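Long-range contact in uncharacterized protein PSPTO_0244 (Pseudomonas syringae pv. tomato, PDB 3MYX), which is of unknown function but belongs to the cupin superfamily and may be related to (S)-ureidoglycine aminohydrolases: residues G46-V52 / W111-T117. Residues are numbered along the deposited sequence; the frame is centred on the assembly and turned at random. Where two conformers were deposited one is given.
Sequences GIAAGIV and WAFCAST
Seven main-chain hydrogen bonds zip residues 46-52 and 111-117 into an antiparallel ladder of two extended strands. Its hydrogen-bonded pairs are Ala48-Ala115 (Ala48 N to Ala115 O 2.9 Å, Ala115 N to Ala48 O 2.8 Å), Gly50-Phe113 (Gly50 N to Phe113 O 3.1 Å, Phe113 N to Gly50 O 2.9 Å) and Val52-Trp111 (Val52 N to Trp111 O 2.8 Å, Trp111 N to Val52 O 3.0 Å). Where strand 47-54 begins and strand 109-116 ends, Gly46 O accepts hydrogen bonds from Thr117 N (3.0 Å) and Thr117 OG1 (2.7 Å; chi1 p). Ile47-Ser116, Ala49-Cys114 and Ile51-Ala112 are the intervening non-hydrogen-bonded pairs; the N-to-C directions of segments 47-52 and 111-116 differ by 153°, with a closest axis approach of 4.4 Å.

On the face bearing Val52, both aromatics have chi1 in the p well. The Phe113 ring folds over strand 47-52, with Gly50 N and Ala49 C at one face, where a CB on Gly50 would clash, and also makes a cation-pi contact with Arg37. Trp111 instead turns an indole face to Val52, whose CB lies 3.8 Å from the five-membered ring centroid in a CH-pi contact; Val52 CG2 is 3.8 Å from Phe113 CD2. On the other face, Ile47 CD1 reaches Ser116 CB (4.0 Å), and Ala49 and Ala112 touch strand 214-217.

Strands 37-39 and 66-71 extend this cupin beta-sheet on either side. Paired main-chain donors and acceptors, with small residues, one aromatic folded over the partner strand and a second packed against Val52, thus make a tight, largely apolar, buried strand pair.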
# COMPACT_ATOMS: atom_id res chain seq x y z
N GLY A 46 -8.88 -8.04 -9.54
CA GLY A 46 -7.60 -7.54 -10.00
C GLY A 46 -6.73 -6.78 -9.05
O GLY A 46 -5.61 -6.42 -9.43
N ILE A 47 -7.20 -6.50 -7.84
CA ILE A 47 -6.33 -5.87 -6.86
C ILE A 47 -5.27 -6.86 -6.38
O ILE A 47 -5.59 -7.97 -5.98
CB ILE A 47 -7.13 -5.30 -5.69
CG1 ILE A 47 -7.89 -4.04 -6.14
CG2 ILE A 47 -6.21 -4.92 -4.52
CD1 ILE A 47 -7.02 -2.77 -6.25
N ALA A 48 -4.00 -6.44 -6.42
CA ALA A 48 -2.87 -7.27 -6.04
C ALA A 48 -1.98 -6.52 -5.05
O ALA A 48 -1.87 -5.29 -5.10
CB ALA A 48 -2.04 -7.68 -7.27
N ALA A 49 -1.35 -7.27 -4.16
CA ALA A 49 -0.43 -6.69 -3.20
C ALA A 49 0.71 -7.66 -2.92
O ALA A 49 0.54 -8.87 -3.00
CB ALA A 49 -1.16 -6.31 -1.88
N GLY A 50 1.87 -7.12 -2.58
CA GLY A 50 3.02 -7.95 -2.31
C GLY A 50 4.27 -7.12 -2.22
O GLY A 50 4.23 -5.97 -1.76
N ILE A 51 5.39 -7.73 -2.62
CA ILE A 51 6.66 -7.04 -2.71
C ILE A 51 7.32 -7.31 -4.06
O ILE A 51 6.99 -8.26 -4.77
CB ILE A 51 7.62 -7.40 -1.52
CG1 ILE A 51 8.04 -8.88 -1.60
CG2 ILE A 51 6.97 -7.04 -0.17
CD1 ILE A 51 9.07 -9.31 -0.56
N VAL A 52 8.21 -6.40 -4.43
CA VAL A 52 9.06 -6.55 -5.60
C VAL A 52 10.51 -6.47 -5.13
O VAL A 52 10.87 -5.58 -4.35
CB VAL A 52 8.80 -5.50 -6.68
CG1 VAL A 52 9.83 -5.59 -7.81
CG2 VAL A 52 7.38 -5.66 -7.22
N TRP A 111 10.66 -3.26 -2.50
CA TRP A 111 9.52 -2.42 -2.15
C TRP A 111 8.26 -3.22 -2.02
O TRP A 111 8.12 -4.28 -2.63
CB TRP A 111 9.33 -1.30 -3.16
CG TRP A 111 9.15 -1.64 -4.61
CD1 TRP A 111 7.98 -1.78 -5.29
CD2 TRP A 111 10.20 -1.78 -5.60
NE1 TRP A 111 8.21 -1.97 -6.63
CE2 TRP A 111 9.56 -2.00 -6.85
CE3 TRP A 111 11.60 -1.75 -5.55
CZ2 TRP A 111 10.27 -2.17 -8.03
CZ3 TRP A 111 12.31 -1.95 -6.73
CH2 TRP A 111 11.64 -2.14 -7.95
N ALA A 112 7.33 -2.72 -1.20
CA ALA A 112 5.98 -3.24 -1.18
C ALA A 112 5.17 -2.58 -2.29
O ALA A 112 5.46 -1.46 -2.70
CB ALA A 112 5.30 -3.02 0.16
N PHE A 113 4.15 -3.27 -2.77
CA PHE A 113 3.28 -2.71 -3.78
C PHE A 113 1.82 -3.03 -3.52
O PHE A 113 1.47 -4.04 -2.89
CB PHE A 113 3.67 -3.20 -5.19
CG PHE A 113 3.24 -4.63 -5.49
CD1 PHE A 113 1.98 -4.91 -6.01
CD2 PHE A 113 4.08 -5.70 -5.25
CE1 PHE A 113 1.57 -6.21 -6.26
CE2 PHE A 113 3.67 -7.02 -5.51
CZ PHE A 113 2.40 -7.27 -6.01
N CYS A 114 0.96 -2.16 -4.05
CA CYS A 114 -0.46 -2.45 -4.28
C CYS A 114 -0.77 -1.99 -5.69
O CYS A 114 -0.45 -0.86 -6.07
CB CYS A 114 -1.32 -1.71 -3.26
SG CYS A 114 -3.10 -2.04 -3.47
N ALA A 115 -1.37 -2.88 -6.48
CA ALA A 115 -1.70 -2.59 -7.87
C ALA A 115 -3.15 -2.88 -8.15
O ALA A 115 -3.68 -3.89 -7.69
CB ALA A 115 -0.82 -3.44 -8.80
N SER A 116 -3.77 -2.00 -8.94
CA SER A 116 -5.02 -2.32 -9.60
C SER A 116 -4.67 -2.83 -10.98
O SER A 116 -4.23 -2.07 -11.84
CB SER A 116 -5.91 -1.09 -9.71
OG SER A 116 -7.08 -1.38 -10.46
N THR A 117 -4.85 -4.13 -11.19
CA THR A 117 -4.52 -4.74 -12.46
C THR A 117 -5.67 -4.72 -13.46
O THR A 117 -5.45 -4.96 -14.63
CB THR A 117 -3.91 -6.17 -12.32
OG1 THR A 117 -4.92 -7.10 -11.91
CG2 THR A 117 -2.72 -6.20 -11.35